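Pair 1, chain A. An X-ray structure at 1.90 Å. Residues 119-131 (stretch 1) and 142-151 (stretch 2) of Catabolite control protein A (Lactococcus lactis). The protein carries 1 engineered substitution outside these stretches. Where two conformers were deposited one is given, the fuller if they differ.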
# COMPACT_ATOMS: atom_id res chain seq x y z
N GLN A 119 0.22 20.55 -21.03
CA GLN A 119 -0.38 20.03 -22.26
C GLN A 119 -0.35 18.48 -22.28
O GLN A 119 0.04 17.85 -23.28
CB GLN A 119 0.30 20.62 -23.51
CG GLN A 119 0.00 22.09 -23.78
CD GLN A 119 0.92 22.66 -24.85
OE1 GLN A 119 0.52 22.86 -25.99
NE2 GLN A 119 2.17 22.89 -24.49
N VAL A 120 -0.75 17.87 -21.17
CA VAL A 120 -0.98 16.42 -21.21
C VAL A 120 -2.04 16.13 -22.28
O VAL A 120 -2.93 16.97 -22.59
CB VAL A 120 -1.35 15.81 -19.82
CG1 VAL A 120 -0.37 16.24 -18.73
CG2 VAL A 120 -2.79 16.12 -19.44
N ASP A 121 -1.91 14.95 -22.85
CA ASP A 121 -2.73 14.49 -23.96
C ASP A 121 -4.01 13.79 -23.49
O ASP A 121 -4.98 13.67 -24.24
CB ASP A 121 -1.89 13.58 -24.86
CG ASP A 121 -0.69 14.29 -25.45
OD1 ASP A 121 -0.90 15.06 -26.38
OD2 ASP A 121 0.46 14.16 -24.94
N GLY A 122 -4.00 13.33 -22.24
CA GLY A 122 -5.12 12.61 -21.67
C GLY A 122 -4.96 12.47 -20.16
O GLY A 122 -3.85 12.52 -19.65
N ILE A 123 -6.09 12.32 -19.46
CA ILE A 123 -6.15 12.27 -17.99
C ILE A 123 -6.92 11.02 -17.53
O ILE A 123 -8.01 10.74 -18.02
CB ILE A 123 -6.82 13.58 -17.40
CG1 ILE A 123 -5.91 14.78 -17.66
CG2 ILE A 123 -7.06 13.48 -15.92
CD1 ILE A 123 -6.58 16.13 -17.53
N VAL A 124 -6.36 10.30 -16.57
CA VAL A 124 -7.09 9.30 -15.80
C VAL A 124 -7.35 9.87 -14.41
O VAL A 124 -6.41 10.29 -13.73
CB VAL A 124 -6.29 8.00 -15.64
CG1 VAL A 124 -7.07 6.96 -14.81
CG2 VAL A 124 -5.88 7.42 -17.02
N TYR A 125 -8.62 9.91 -14.01
CA TYR A 125 -9.02 10.42 -12.70
C TYR A 125 -9.52 9.32 -11.78
O TYR A 125 -10.38 8.53 -12.15
CB TYR A 125 -10.14 11.44 -12.85
CG TYR A 125 -10.67 11.96 -11.53
CD1 TYR A 125 -10.10 13.07 -10.92
CD2 TYR A 125 -11.72 11.31 -10.87
CE1 TYR A 125 -10.56 13.53 -9.70
CE2 TYR A 125 -12.19 11.77 -9.63
CZ TYR A 125 -11.61 12.86 -9.05
OH TYR A 125 -12.11 13.32 -7.83
N MET A 126 -9.02 9.35 -10.55
CA MET A 126 -9.44 8.48 -9.47
C MET A 126 -9.66 9.39 -8.26
O MET A 126 -8.95 10.36 -8.08
CB MET A 126 -8.33 7.47 -9.14
CG MET A 126 -8.22 6.26 -10.05
SD MET A 126 -6.66 5.38 -9.70
CE MET A 126 -5.58 6.19 -10.83
N GLY A 127 -10.67 9.08 -7.46
CA GLY A 127 -11.01 9.88 -6.29
C GLY A 127 -12.47 9.69 -5.95
O GLY A 127 -13.19 9.02 -6.68
N SER A 128 -12.93 10.27 -4.84
CA SER A 128 -14.27 9.97 -4.34
C SER A 128 -15.34 10.35 -5.35
O SER A 128 -16.31 9.61 -5.53
CB SER A 128 -14.51 10.65 -2.99
OG SER A 128 -14.20 12.03 -3.05
N SER A 129 -15.17 11.50 -6.01
CA SER A 129 -16.00 11.87 -7.16
C SER A 129 -15.61 13.21 -7.75
O SER A 129 -15.02 14.06 -7.08
CB SER A 129 -17.48 11.92 -6.78
OG SER A 129 -17.63 12.77 -5.66
N LEU A 130 -16.00 13.40 -9.00
CA LEU A 130 -15.65 14.57 -9.79
C LEU A 130 -16.48 15.81 -9.41
O LEU A 130 -17.69 15.86 -9.67
CB LEU A 130 -15.82 14.25 -11.28
CG LEU A 130 -15.08 15.18 -12.24
CD1 LEU A 130 -13.58 14.99 -12.10
CD2 LEU A 130 -15.55 14.95 -13.68
N ASP A 131 -15.83 16.79 -8.79
CA ASP A 131 -16.47 18.05 -8.38
C ASP A 131 -16.82 18.91 -9.59
O ASP A 131 -16.16 18.84 -10.62
CB ASP A 131 -15.55 18.81 -7.40
CG ASP A 131 -16.19 20.07 -6.82
OD1 ASP A 131 -16.65 20.01 -5.66
OD2 ASP A 131 -16.21 21.11 -7.52
N ARG A 142 -10.99 20.61 -22.44
CA ARG A 142 -11.22 19.73 -23.61
C ARG A 142 -10.32 18.46 -23.69
O ARG A 142 -10.32 17.75 -24.69
CB ARG A 142 -11.13 20.52 -24.90
CG ARG A 142 -12.32 21.44 -25.12
CD ARG A 142 -12.51 21.75 -26.61
NE ARG A 142 -13.92 21.81 -26.99
CZ ARG A 142 -14.73 20.76 -27.08
NH1 ARG A 142 -14.30 19.53 -26.78
NH2 ARG A 142 -16.00 20.93 -27.43
N THR A 143 -9.58 18.17 -22.63
CA THR A 143 -8.68 17.02 -22.60
C THR A 143 -9.48 15.71 -22.57
O THR A 143 -10.43 15.60 -21.80
CB THR A 143 -7.83 17.02 -21.32
OG1 THR A 143 -7.50 18.37 -20.94
CG2 THR A 143 -6.57 16.19 -21.50
N PRO A 144 -9.10 14.71 -23.37
CA PRO A 144 -9.65 13.37 -23.12
C PRO A 144 -9.42 12.91 -21.66
O PRO A 144 -8.33 13.09 -21.12
CB PRO A 144 -8.90 12.49 -24.12
CG PRO A 144 -8.49 13.41 -25.18
CD PRO A 144 -8.19 14.70 -24.53
N VAL A 145 -10.47 12.39 -21.04
CA VAL A 145 -10.44 11.95 -19.64
C VAL A 145 -11.29 10.69 -19.46
O VAL A 145 -12.33 10.52 -20.12
CB VAL A 145 -10.92 13.11 -18.69
CG1 VAL A 145 -12.22 13.67 -19.17
CG2 VAL A 145 -11.05 12.66 -17.25
N VAL A 146 -10.80 9.78 -18.62
CA VAL A 146 -11.55 8.59 -18.21
C VAL A 146 -11.53 8.53 -16.66
O VAL A 146 -10.49 8.74 -16.05
CB VAL A 146 -10.93 7.31 -18.77
CG1 VAL A 146 -11.80 6.07 -18.41
CG2 VAL A 146 -10.76 7.43 -20.30
N LEU A 147 -12.69 8.26 -16.07
CA LEU A 147 -12.83 8.07 -14.61
C LEU A 147 -12.71 6.58 -14.27
O LEU A 147 -13.23 5.74 -15.02
CB LEU A 147 -14.18 8.62 -14.13
CG LEU A 147 -14.66 9.98 -14.67
CD1 LEU A 147 -16.06 10.26 -14.19
CD2 LEU A 147 -13.73 11.16 -14.31
N VAL A 148 -12.05 6.25 -13.16
CA VAL A 148 -11.95 4.88 -12.66
C VAL A 148 -12.37 4.83 -11.18
O VAL A 148 -11.84 5.58 -10.35
CB VAL A 148 -10.52 4.28 -12.81
CG1 VAL A 148 -10.55 2.76 -12.53
CG2 VAL A 148 -9.91 4.59 -14.20
N GLY A 149 -13.35 3.98 -10.86
CA GLY A 149 -13.84 3.83 -9.50
C GLY A 149 -14.86 4.88 -9.10
O GLY A 149 -15.30 4.92 -7.94
N THR A 150 -15.23 5.75 -10.05
CA THR A 150 -16.32 6.70 -9.82
C THR A 150 -17.12 6.89 -11.10
O THR A 150 -16.67 6.54 -12.20
CB THR A 150 -15.81 8.05 -9.22
OG1 THR A 150 -16.92 8.83 -8.74
CG2 THR A 150 -14.96 8.83 -10.24
N ILE A 151 -18.34 7.39 -10.92
CA ILE A 151 -19.32 7.52 -11.99
C ILE A 151 -19.81 8.97 -12.07
O ILE A 151 -20.19 9.55 -11.04
CB ILE A 151 -20.53 6.60 -11.76
CG1 ILE A 151 -20.09 5.13 -11.58
CG2 ILE A 151 -21.52 6.72 -12.92
CD1 ILE A 151 -21.16 4.24 -10.99
O HOH W 1 -11.92 6.52 -7.91
O HOH W 2 -15.11 6.65 -5.72
O HOH W 3 -17.31 11.28 -10.41

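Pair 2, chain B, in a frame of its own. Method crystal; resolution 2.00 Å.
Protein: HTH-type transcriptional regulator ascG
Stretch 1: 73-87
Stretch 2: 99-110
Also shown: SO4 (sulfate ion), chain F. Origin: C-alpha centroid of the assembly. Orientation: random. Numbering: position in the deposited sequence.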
# COMPACT_ATOMS: atom_id res chain seq x y z
N LEU B 73 -19.37 -11.89 9.66
CA LEU B 73 -19.78 -10.51 9.92
C LEU B 73 -21.25 -10.33 10.21
O LEU B 73 -21.61 -9.55 11.08
CB LEU B 73 -19.35 -9.53 8.81
CG LEU B 73 -17.87 -9.18 8.68
CD1 LEU B 73 -17.70 -8.24 7.50
CD2 LEU B 73 -17.27 -8.53 9.97
N LEU B 74 -22.08 -11.06 9.51
CA LEU B 74 -23.51 -11.08 9.82
C LEU B 74 -23.83 -11.58 11.25
O LEU B 74 -24.70 -11.00 11.95
CB LEU B 74 -24.22 -11.94 8.79
CG LEU B 74 -24.07 -11.29 7.43
CD1 LEU B 74 -24.86 -12.12 6.40
CD2 LEU B 74 -24.56 -9.79 7.49
N ASP B 75 -23.08 -12.59 11.69
CA ASP B 75 -23.27 -13.18 13.00
C ASP B 75 -22.69 -12.21 14.03
O ASP B 75 -22.88 -12.40 15.24
CB ASP B 75 -22.51 -14.49 13.08
CG ASP B 75 -23.13 -15.58 12.22
OD1 ASP B 75 -24.23 -15.37 11.71
OD2 ASP B 75 -22.53 -16.64 12.06
N LEU B 76 -21.95 -11.21 13.59
CA LEU B 76 -21.58 -10.13 14.51
C LEU B 76 -22.63 -9.02 14.43
O LEU B 76 -22.49 -7.99 15.08
CB LEU B 76 -20.18 -9.62 14.21
CG LEU B 76 -19.09 -10.68 14.32
CD1 LEU B 76 -17.75 -10.05 13.92
CD2 LEU B 76 -19.05 -11.26 15.73
N ARG B 77 -23.69 -9.27 13.67
CA ARG B 77 -24.75 -8.27 13.45
C ARG B 77 -24.28 -7.01 12.74
O ARG B 77 -24.72 -5.91 13.07
CB ARG B 77 -25.50 -7.88 14.75
CG ARG B 77 -27.02 -7.74 14.54
CD ARG B 77 -27.72 -6.91 15.65
NE ARG B 77 -27.43 -7.39 16.99
CZ ARG B 77 -28.33 -7.45 17.99
NH1 ARG B 77 -29.60 -7.08 17.79
NH2 ARG B 77 -27.96 -7.89 19.19
N CYS B 78 -23.40 -7.16 11.75
CA CYS B 78 -23.31 -6.13 10.70
C CYS B 78 -24.64 -5.98 9.97
O CYS B 78 -25.28 -6.96 9.61
CB CYS B 78 -22.20 -6.44 9.69
SG CYS B 78 -20.60 -6.28 10.45
N ASP B 79 -25.02 -4.73 9.75
CA ASP B 79 -26.31 -4.39 9.13
C ASP B 79 -26.27 -4.40 7.59
O ASP B 79 -27.28 -4.63 6.95
CB ASP B 79 -26.76 -3.03 9.66
CG ASP B 79 -26.81 -3.00 11.20
OD1 ASP B 79 -27.83 -3.47 11.73
OD2 ASP B 79 -25.83 -2.59 11.87
N ALA B 80 -25.08 -4.17 7.02
CA ALA B 80 -24.82 -4.23 5.58
C ALA B 80 -23.41 -4.75 5.32
O ALA B 80 -22.49 -4.51 6.14
CB ALA B 80 -24.94 -2.85 4.97
N ILE B 81 -23.21 -5.41 4.17
CA ILE B 81 -21.87 -5.93 3.84
C ILE B 81 -21.37 -5.41 2.49
O ILE B 81 -22.13 -5.37 1.50
CB ILE B 81 -21.88 -7.48 3.86
CG1 ILE B 81 -22.45 -8.00 5.19
CG2 ILE B 81 -20.45 -8.11 3.58
CD1 ILE B 81 -21.39 -7.91 6.30
N MSE B 82 -20.11 -5.01 2.42
CA MSE B 82 -19.45 -4.81 1.11
C MSE B 82 -18.47 -5.95 0.95
O MSE B 82 -17.55 -6.07 1.74
CB MSE B 82 -18.66 -3.49 1.05
CG MSE B 82 -17.96 -3.29 -0.37
SE MSE B 82 -16.38 -2.19 -0.30
CE MSE B 82 -15.18 -3.54 0.53
N ILE B 83 -18.66 -6.79 -0.08
CA ILE B 83 -17.67 -7.86 -0.33
C ILE B 83 -16.73 -7.44 -1.48
O ILE B 83 -17.19 -7.03 -2.53
CB ILE B 83 -18.34 -9.25 -0.52
CG1 ILE B 83 -17.37 -10.32 -1.05
CG2 ILE B 83 -19.48 -9.20 -1.49
CD1 ILE B 83 -16.40 -10.84 0.04
N TYR B 84 -15.42 -7.45 -1.26
CA TYR B 84 -14.47 -7.36 -2.37
C TYR B 84 -13.71 -8.71 -2.58
O TYR B 84 -12.69 -8.94 -1.96
CB TYR B 84 -13.58 -6.14 -2.15
CG TYR B 84 -12.43 -5.94 -3.12
CD1 TYR B 84 -12.37 -6.64 -4.34
CD2 TYR B 84 -11.40 -5.05 -2.80
CE1 TYR B 84 -11.28 -6.48 -5.20
CE2 TYR B 84 -10.34 -4.85 -3.66
CZ TYR B 84 -10.31 -5.56 -4.87
OH TYR B 84 -9.24 -5.35 -5.69
N PRO B 85 -14.26 -9.62 -3.41
CA PRO B 85 -13.74 -10.96 -3.48
C PRO B 85 -12.79 -11.18 -4.67
O PRO B 85 -13.04 -10.68 -5.80
CB PRO B 85 -15.03 -11.79 -3.69
CG PRO B 85 -15.87 -10.94 -4.51
CD PRO B 85 -15.46 -9.49 -4.25
N ARG B 86 -11.72 -11.95 -4.44
CA ARG B 86 -10.90 -12.41 -5.55
C ARG B 86 -11.52 -13.71 -6.04
O ARG B 86 -11.68 -13.88 -7.25
CB ARG B 86 -9.43 -12.68 -5.15
CG ARG B 86 -8.62 -13.26 -6.34
CD ARG B 86 -7.14 -13.14 -6.24
NE ARG B 86 -6.65 -11.75 -6.37
CZ ARG B 86 -5.37 -11.46 -6.24
NH1 ARG B 86 -4.55 -12.49 -6.03
NH2 ARG B 86 -4.90 -10.19 -6.34
N PHE B 87 -11.86 -14.63 -5.12
CA PHE B 87 -12.14 -16.03 -5.51
C PHE B 87 -13.60 -16.42 -5.81
O PHE B 87 -13.84 -17.29 -6.67
CB PHE B 87 -11.49 -17.02 -4.52
CG PHE B 87 -9.99 -16.87 -4.42
CD1 PHE B 87 -9.14 -17.49 -5.37
CD2 PHE B 87 -9.43 -16.04 -3.45
CE1 PHE B 87 -7.77 -17.33 -5.30
CE2 PHE B 87 -8.04 -15.86 -3.38
CZ PHE B 87 -7.20 -16.48 -4.27
N ALA B 99 -29.65 -15.38 -0.52
CA ALA B 99 -29.80 -16.09 0.76
C ALA B 99 -29.84 -15.19 2.00
O ALA B 99 -29.93 -15.69 3.12
CB ALA B 99 -28.67 -17.13 0.92
N HIS B 100 -29.80 -13.88 1.82
CA HIS B 100 -29.73 -13.01 2.99
C HIS B 100 -30.58 -11.79 2.85
O HIS B 100 -30.73 -11.25 1.76
CB HIS B 100 -28.31 -12.53 3.27
CG HIS B 100 -27.35 -13.64 3.60
ND1 HIS B 100 -27.23 -14.17 4.86
CD2 HIS B 100 -26.45 -14.29 2.82
CE1 HIS B 100 -26.28 -15.09 4.86
NE2 HIS B 100 -25.81 -15.21 3.63
N SER B 101 -31.07 -11.32 3.99
CA SER B 101 -31.95 -10.18 4.01
C SER B 101 -31.19 -8.84 4.06
O SER B 101 -31.66 -7.81 3.55
CB SER B 101 -32.88 -10.32 5.20
OG SER B 101 -34.05 -9.60 4.93
N GLN B 102 -30.03 -8.86 4.71
CA GLN B 102 -29.23 -7.64 4.91
C GLN B 102 -28.71 -7.15 3.54
O GLN B 102 -28.45 -7.96 2.65
CB GLN B 102 -28.04 -7.90 5.85
CG GLN B 102 -28.36 -8.36 7.26
CD GLN B 102 -28.51 -9.88 7.36
OE1 GLN B 102 -28.94 -10.55 6.41
NE2 GLN B 102 -28.15 -10.44 8.52
N PRO B 103 -28.55 -5.84 3.37
CA PRO B 103 -27.99 -5.30 2.15
C PRO B 103 -26.54 -5.79 1.97
O PRO B 103 -25.70 -5.52 2.84
CB PRO B 103 -28.00 -3.79 2.42
CG PRO B 103 -29.05 -3.62 3.44
CD PRO B 103 -28.84 -4.76 4.33
N ILE B 104 -26.28 -6.52 0.89
CA ILE B 104 -24.92 -6.99 0.54
C ILE B 104 -24.55 -6.48 -0.83
O ILE B 104 -25.32 -6.65 -1.80
CB ILE B 104 -24.77 -8.54 0.58
CG1 ILE B 104 -25.12 -9.07 1.96
CG2 ILE B 104 -23.29 -8.98 0.18
CD1 ILE B 104 -25.26 -10.56 2.03
N MSE B 105 -23.42 -5.80 -0.94
CA MSE B 105 -22.99 -5.33 -2.24
C MSE B 105 -21.58 -5.80 -2.56
O MSE B 105 -20.78 -6.00 -1.64
CB MSE B 105 -23.10 -3.80 -2.30
CG MSE B 105 -24.60 -3.38 -2.48
SE MSE B 105 -24.86 -1.51 -2.77
CE MSE B 105 -24.20 -1.26 -4.55
N VAL B 106 -21.26 -5.91 -3.86
CA VAL B 106 -19.98 -6.44 -4.34
C VAL B 106 -19.23 -5.34 -5.08
O VAL B 106 -19.81 -4.58 -5.84
CB VAL B 106 -20.17 -7.73 -5.25
CG1 VAL B 106 -20.92 -7.39 -6.48
CG2 VAL B 106 -18.82 -8.36 -5.64
N LEU B 107 -17.94 -5.21 -4.75
CA LEU B 107 -16.99 -4.32 -5.41
C LEU B 107 -16.09 -5.12 -6.38
O LEU B 107 -15.52 -6.17 -6.00
CB LEU B 107 -16.10 -3.66 -4.32
CG LEU B 107 -15.08 -2.61 -4.80
CD1 LEU B 107 -15.83 -1.32 -5.27
CD2 LEU B 107 -14.12 -2.26 -3.65
N ASN B 108 -15.89 -4.60 -7.60
CA ASN B 108 -14.87 -5.11 -8.54
C ASN B 108 -15.34 -6.34 -9.33
O ASN B 108 -14.53 -6.97 -10.02
CB ASN B 108 -13.51 -5.41 -7.86
CG ASN B 108 -12.31 -5.40 -8.88
OD1 ASN B 108 -11.43 -6.26 -8.83
ND2 ASN B 108 -12.30 -4.44 -9.77
N ARG B 109 -16.63 -6.70 -9.23
CA ARG B 109 -17.16 -7.84 -9.98
C ARG B 109 -18.57 -7.45 -10.47
O ARG B 109 -19.33 -6.80 -9.73
CB ARG B 109 -17.24 -9.13 -9.12
CG ARG B 109 -16.05 -9.40 -8.14
CD ARG B 109 -14.73 -9.90 -8.84
NE ARG B 109 -15.09 -11.11 -9.56
CZ ARG B 109 -15.10 -12.33 -9.02
NH1 ARG B 109 -14.61 -12.50 -7.79
NH2 ARG B 109 -15.51 -13.40 -9.74
N ARG B 110 -18.90 -7.80 -11.70
CA ARG B 110 -20.24 -7.48 -12.27
C ARG B 110 -21.22 -8.63 -12.08
O ARG B 110 -20.98 -9.71 -12.60
CB ARG B 110 -20.13 -7.12 -13.76
CG ARG B 110 -21.47 -6.60 -14.36
CD ARG B 110 -21.31 -5.97 -15.74
NE ARG B 110 -20.29 -6.65 -16.53
CZ ARG B 110 -20.05 -6.46 -17.83
NH1 ARG B 110 -20.78 -5.59 -18.54
NH2 ARG B 110 -19.08 -7.15 -18.42
S SO4 F . -8.20 -8.57 -7.72
O1 SO4 F . -8.92 -8.52 -8.95
O2 SO4 F . -8.82 -9.59 -6.83
O3 SO4 F . -6.79 -8.72 -7.96
O4 SO4 F . -8.27 -7.23 -7.16
O HOH W 4 -26.79 -8.83 10.66

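The two pairs differ most sharply just past the C-terminal ends of their paired strands, where pair 1 joins its two stretches through water and pair 2 joins its two through an arginine. In pair 1, water 1 accepts from Gly127(A) N (2.9 Å) and donates to Val148(A) O (2.6 Å), while water 3 accepts from Leu130(A) N (2.9 Å) and donates to Thr150(A) OG1 (3.0 Å). In pair 2, Pro85(B) superposes on Gly127(A) (CA atoms 0.9 Å apart) and, being proline, has no amide hydrogen to offer a water. Its carbonyl is used instead: Arg109(B), the counterpart of Thr150(A), donates from NH1 to Pro85(B) O at 3.1 Å with an angle of 157°. Gly127(A) has phi/psi of 155/175, where a CB would be jammed against the preceding carbonyl and would lie 2.7 Å from Tyr125(A) OH; Pro85(B), at -98/141, instead packs CD against Val106(B) CG2 at 3.8 Å.

The shared framework is a parallel two-strand ladder. Fourteen central residues superpose with an RMSD of 0.5 Å, and the strand directions differ by 14° in pair 1 and 23° in pair 2. Each ladder has four backbone hydrogen bonds at matching positions. Ile123(A) N to Pro144(A) O (2.9 Å) corresponds to Ile81(B) N to Pro103(B) O (2.8 Å), and the series closes with Val148(A) N to Tyr125(A) O and Leu107(B) N to Ile83(B) O, both 3.0 Å. One residue thus both donates and accepts while its neighbour turns its amide away, as parallel pairing requires.

On the face carrying Ile123(A), Tyr125(A), Val145(A) and Leu147(A), bulk is distributed differently from the matching face of pair 2. Tyr125(A) CB meets Leu147(A) CD2 at 3.9 Å, and the ring presents its edge to Thr150(A) CG2. The matched Ile83(B) is smaller, and its CG2 reaches both Ile104(B) CG2 (4.2 Å) and Val106(B) CB (4.1 Å).

Across the sheet, Val124(A) CG1 touches Val148(A) CG2 at 3.7 Å. Selenomethionine Met82(B) and Leu107(B) are longer, yet make the same diagonal contact, SE to CD2 at 4.0 Å. Next along, Met126(A) CG packs on Val148(A) CB (4.1 Å), whereas Tyr84(B) lays CD2 4.0 Å from Leu107(B) CD2 and gives its OH to sulfate O4 (2.6 Å).

At the entrance, Thr143(A) CG2 lies 4.0 Å from Ile123(A) CD1; its counterpart Gln102(B) donates from NE2 to water 4 (3.0 Å), which also donates to Cys78(B) O (2.6 Å).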